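Local coordinates for protein cellulase, glycosyl hydrolase family 5, TPS linker, domain X (Spirochaeta thermophila, PDB 5E9P) that probably anchors a family 5 glycoside hydrolase to its substrate, as a type A carbohydrate-binding module (CBM64) with a jelly-roll fold that binds cellulose, at residues D32-N38 against V55-Q61. Numbering follows the deposited sequence.
Sequences DWSRYVN and VWVAQHQ
W56 lies across Y36 with its indole ring over the tyrosine's CB: that carbon sits over the face of the W56 six-membered ring, 3.7 Å from its centroid, a CH-pi contact. The pyrrole part of the indole continues over the phenol, NE1 lying above its rim, with the planes inclined at 32°. With CG placed between the backbone N and the carbonyl carbon (chi1 57°), the Y36 ring comes against the indole. W33 and W56 meet edge to edge, nearly coplanar, W33 CE3 3.9 Å from W56 CZ3, and W33 O lies at the W56 edge. One face of W33 receives H60 edge-on, a T-shaped pair with planes at 85°; H60 ND1 also reaches D32 O at 2.7 Å, a weak, bent bond. A water bridges D32 OD2 and H60 N.

Between strands 36-40 and 56-58, V37 and V57 form an antiparallel hydrogen-bonded pair, with V37 N to V57 O at 2.8 Å. The pairing ends beyond A58 in a 3-10 turn, where Q59 N bonds R35 O at 2.9 Å. The extended Q59 chain then carries NE2 to Y36 O at 3.1 Å, approaching from above that carbonyl plane; NE2 also bonds the C-terminal OXT of K86, while OE1 accepts from S27 N. Q59 OE1 sits over one face of the R35 guanidinium, 3.2 Å from NH2, the two planes perpendicular and the angle too poor for a hydrogen bond; NH2 makes its salt bridge to K86 OXT instead. An alanine in place of Q59 would probably leave S27 N without this acceptor, and Y36 O and K86 OXT without the amide donor they share.

Polar bonding thus ties the edge strand 56-58 to its neighbour and the C-terminus, while the exposed W33 and W56, backed on one side by H60 and Y36, make a flat surface consistent with type A recognition of crystalline cellulose.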
ATOM      1  N   ASP A  32       5.438  16.550   0.145  0.50 11.31           N
ATOM      2  CA  ASP A  32       6.251  15.507  -0.480  0.50 11.88           C
ATOM      3  C   ASP A  32       5.470  14.798  -1.594  0.50 12.32           C
ATOM      4  O   ASP A  32       4.372  14.299  -1.436  0.50 13.95           O
ATOM      5  CB  ASP A  32       6.675  14.445   0.513  0.50 12.55           C
ATOM      6  CG  ASP A  32       7.343  13.298  -0.179  0.50 10.73           C
ATOM      7  OD1 ASP A  32       8.552  13.487  -0.523  0.50 13.02           O
ATOM      8  OD2 ASP A  32       6.618  12.271  -0.390  0.50 10.99           O
ATOM      9  N   TRP A  33       6.165  14.716  -2.725  1.00 14.78           N
ATOM     10  CA  TRP A  33       5.682  13.923  -3.854  1.00 15.73           C
ATOM     11  C   TRP A  33       6.650  12.836  -4.216  1.00 16.32           C
ATOM     12  O   TRP A  33       6.442  12.147  -5.242  1.00 21.86           O
ATOM     13  CB  TRP A  33       5.430  14.875  -5.046  1.00 18.87           C
ATOM     14  CG  TRP A  33       4.329  15.771  -4.776  1.00 18.98           C
ATOM     15  CD1 TRP A  33       4.437  17.006  -4.242  1.00 23.54           C
ATOM     16  CD2 TRP A  33       2.920  15.524  -4.869  1.00 19.89           C
ATOM     17  NE1 TRP A  33       3.208  17.535  -4.034  1.00 21.52           N
ATOM     18  CE2 TRP A  33       2.252  16.639  -4.403  1.00 20.71           C
ATOM     19  CE3 TRP A  33       2.177  14.419  -5.280  1.00 22.43           C
ATOM     20  CZ2 TRP A  33       0.919  16.722  -4.322  1.00 22.97           C
ATOM     21  CZ3 TRP A  33       0.837  14.492  -5.223  1.00 23.42           C
ATOM     22  CH2 TRP A  33       0.186  15.663  -4.752  1.00 24.86           C
ATOM     23  N   SER A  34       7.718  12.625  -3.425  0.50 14.89           N
ATOM     24  CA  SER A  34       8.706  11.550  -3.611  0.50 17.43           C
ATOM     25  C   SER A  34       8.296  10.203  -3.003  0.50 14.16           C
ATOM     26  O   SER A  34       8.765   9.172  -3.479  0.50 19.48           O
ATOM     27  CB  SER A  34      10.076  11.930  -3.050  0.50 17.76           C
ATOM     28  OG  SER A  34      10.324  11.777  -1.630  0.50 16.48           O
ATOM     29  N   ARG A  35       7.448  10.248  -1.964  1.00 11.73           N
ATOM     30  CA  ARG A  35       7.083   9.044  -1.251  1.00 11.52           C
ATOM     31  C   ARG A  35       5.676   8.657  -1.646  1.00 10.24           C
ATOM     32  O   ARG A  35       4.686   9.187  -1.153  1.00 11.65           O
ATOM     33  CB  ARG A  35       7.251   9.170   0.244  1.00 11.87           C
ATOM     34  CG  ARG A  35       8.693   9.345   0.587  1.00 15.89           C
ATOM     35  CD  ARG A  35       9.071   9.145   1.922  1.00 18.55           C
ATOM     36  NE  ARG A  35       8.681   7.812   2.390  1.00 15.13           N
ATOM     37  CZ  ARG A  35       8.222   7.583   3.637  1.00 15.26           C
ATOM     38  NH1 ARG A  35       8.216   8.564   4.574  1.00 20.89           N
ATOM     39  NH2 ARG A  35       7.833   6.386   3.872  1.00 15.90           N
ATOM     40  N   TYR A  36       5.592   7.718  -2.606  1.00 10.45           N
ATOM     41  CA  TYR A  36       4.361   7.318  -3.230  1.00  9.76           C
ATOM     42  C   TYR A  36       4.044   5.843  -2.964  1.00  7.70           C
ATOM     43  O   TYR A  36       4.908   5.094  -2.463  1.00  8.53           O
ATOM     44  CB  TYR A  36       4.419   7.626  -4.756  1.00 11.49           C
ATOM     45  CG  TYR A  36       5.607   6.940  -5.438  1.00 13.10           C
ATOM     46  CD1 TYR A  36       5.593   5.596  -5.776  1.00 13.13           C
ATOM     47  CD2 TYR A  36       6.779   7.640  -5.751  1.00 18.02           C
ATOM     48  CE1 TYR A  36       6.622   4.981  -6.474  1.00 16.74           C
ATOM     49  CE2 TYR A  36       7.781   7.023  -6.501  1.00 20.40           C
ATOM     50  CZ  TYR A  36       7.675   5.631  -6.794  1.00 17.10           C
ATOM     51  OH  TYR A  36       8.722   5.024  -7.488  1.00 23.05           O
ATOM     52  N   VAL A  37       2.837   5.479  -3.335  1.00  7.55           N
ATOM     53  CA  VAL A  37       2.403   4.100  -3.555  1.00  7.08           C
ATOM     54  C   VAL A  37       2.158   3.973  -5.040  1.00  7.37           C
ATOM     55  O   VAL A  37       1.500   4.837  -5.649  1.00  8.09           O
ATOM     56  CB  VAL A  37       1.120   3.776  -2.760  1.00  7.57           C
ATOM     57  CG1 VAL A  37       0.654   2.372  -3.053  1.00  8.83           C
ATOM     58  CG2 VAL A  37       1.287   4.063  -1.282  1.00  9.04           C
ATOM     59  N   ASN A  38       2.656   2.902  -5.665  1.00  7.79           N
ATOM     60  CA  ASN A  38       2.449   2.672  -7.089  1.00  7.30           C
ATOM     61  C   ASN A  38       2.179   1.199  -7.286  1.00  6.88           C
ATOM     62  O   ASN A  38       2.813   0.357  -6.642  1.00  8.37           O
ATOM     63  CB  ASN A  38       3.693   3.108  -7.894  1.00  8.22           C
ATOM     64  CG  ASN A  38       3.390   3.320  -9.326  1.00  8.06           C
ATOM     65  OD1 ASN A  38       2.343   3.866  -9.674  1.00  8.74           O
ATOM     66  ND2 ASN A  38       4.287   2.960 -10.192  1.00 11.67           N
ATOM     67  N   VAL A  55      -2.745   2.443  -9.354  1.00  7.70           N
ATOM     68  CA  VAL A  55      -2.535   3.889  -9.468  1.00  8.75           C
ATOM     69  C   VAL A  55      -1.219   4.295  -8.881  1.00  8.26           C
ATOM     70  O   VAL A  55      -0.614   3.567  -8.041  1.00  8.95           O
ATOM     71  CB  VAL A  55      -3.637   4.708  -8.807  1.00 10.06           C
ATOM     72  CG1 VAL A  55      -4.986   4.363  -9.326  1.00 11.28           C
ATOM     73  CG2 VAL A  55      -3.577   4.637  -7.256  1.00 11.58           C
ATOM     74  N   TRP A  56      -0.786   5.483  -9.225  1.00  8.83           N
ATOM     75  CA  TRP A  56       0.242   6.212  -8.491  1.00  9.62           C
ATOM     76  C   TRP A  56      -0.443   7.154  -7.531  1.00 10.59           C
ATOM     77  O   TRP A  56      -1.317   7.937  -7.994  1.00 12.90           O
ATOM     78  CB  TRP A  56       1.124   7.043  -9.464  1.00 11.41           C
ATOM     79  CG  TRP A  56       2.351   7.623  -8.894  1.00 12.84           C
ATOM     80  CD1 TRP A  56       3.629   7.166  -9.150  1.00 13.81           C
ATOM     81  CD2 TRP A  56       2.551   8.842  -8.116  1.00 14.06           C
ATOM     82  NE1 TRP A  56       4.574   7.967  -8.591  1.00 15.19           N
ATOM     83  CE2 TRP A  56       3.963   8.999  -7.939  1.00 15.45           C
ATOM     84  CE3 TRP A  56       1.696   9.775  -7.545  1.00 15.81           C
ATOM     85  CZ2 TRP A  56       4.511  10.061  -7.198  1.00 16.32           C
ATOM     86  CZ3 TRP A  56       2.299  10.838  -6.785  1.00 16.79           C
ATOM     87  CH2 TRP A  56       3.685  10.910  -6.657  1.00 19.19           C
ATOM     88  N   VAL A  57      -0.119   7.182  -6.254  1.00  8.92           N
ATOM     89  CA  VAL A  57      -0.701   8.101  -5.295  1.00  9.68           C
ATOM     90  C   VAL A  57       0.363   8.506  -4.298  1.00  9.03           C
ATOM     91  O   VAL A  57       1.156   7.648  -3.838  1.00  9.48           O
ATOM     92  CB  VAL A  57      -1.956   7.496  -4.637  1.00  9.34           C
ATOM     93  CG1 VAL A  57      -1.666   6.162  -3.922  1.00  9.47           C
ATOM     94  CG2 VAL A  57      -2.613   8.473  -3.676  1.00 10.52           C
ATOM     95  N   ALA A  58       0.405   9.770  -3.898  1.00  9.79           N
ATOM     96  CA  ALA A  58       1.368  10.174  -2.887  1.00 10.11           C
ATOM     97  C   ALA A  58       0.898   9.665  -1.503  1.00  9.37           C
ATOM     98  O   ALA A  58      -0.291   9.761  -1.180  1.00  9.80           O
ATOM     99  CB  ALA A  58       1.515  11.687  -2.846  1.00 13.68           C
ATOM    100  N   GLN A  59       1.841   9.210  -0.689  1.00  9.06           N
ATOM    101  CA  GLN A  59       1.484   8.696   0.649  1.00  9.01           C
ATOM    102  C   GLN A  59       0.753   9.780   1.469  1.00  8.40           C
ATOM    103  O   GLN A  59      -0.140   9.439   2.226  1.00  8.42           O
ATOM    104  CB  GLN A  59       2.710   8.229   1.356  1.00  8.70           C
ATOM    105  CG  GLN A  59       3.224   6.906   0.803  1.00  8.42           C
ATOM    106  CD  GLN A  59       4.600   6.563   1.294  1.00  8.65           C
ATOM    107  OE1 GLN A  59       5.013   6.935   2.402  1.00  9.42           O
ATOM    108  NE2 GLN A  59       5.356   5.836   0.464  1.00  9.36           N
ATOM    109  N   HIS A  60       1.128  11.051   1.285  1.00  8.27           N
ATOM    110  CA  HIS A  60       0.501  12.091   2.108  1.00  8.05           C
ATOM    111  C   HIS A  60      -0.980  12.244   1.829  1.00  8.87           C
ATOM    112  O   HIS A  60      -1.659  12.921   2.617  1.00  9.52           O
ATOM    113  CB  HIS A  60       1.222  13.416   1.964  1.00  9.30           C
ATOM    114  CG  HIS A  60       0.971  14.118   0.642  1.00  9.50           C
ATOM    115  ND1 HIS A  60       1.971  14.331  -0.293  1.00 11.11           N
ATOM    116  CD2 HIS A  60      -0.140  14.724   0.164  1.00 10.79           C
ATOM    117  CE1 HIS A  60       1.453  14.961  -1.314  1.00 12.18           C
ATOM    118  NE2 HIS A  60       0.179  15.220  -1.069  1.00 12.78           N
ATOM    119  N   GLN A  61      -1.473  11.684   0.733  0.50  8.76           N
ATOM    120  CA  GLN A  61      -2.876  11.792   0.379  0.50  9.79           C
ATOM    121  C   GLN A  61      -3.709  10.799   1.136  0.50  9.37           C
ATOM    122  O   GLN A  61      -4.960  10.806   1.034  0.50 11.76           O
ATOM    123  CB  GLN A  61      -2.995  11.571  -1.128  0.50 10.42           C
ATOM    124  CG  GLN A  61      -2.232  12.577  -1.994  0.50 10.70           C
ATOM    125  CD  GLN A  61      -2.385  12.286  -3.483  0.50 12.09           C
ATOM    126  OE1 GLN A  61      -1.470  11.839  -4.139  0.50 13.05           O
ATOM    127  NE2 GLN A  61      -3.604  12.359  -3.931  0.50 13.75           N
TER
HETATM  128  O   HOH W   1       3.884  11.963   0.512  1.00 15.07           O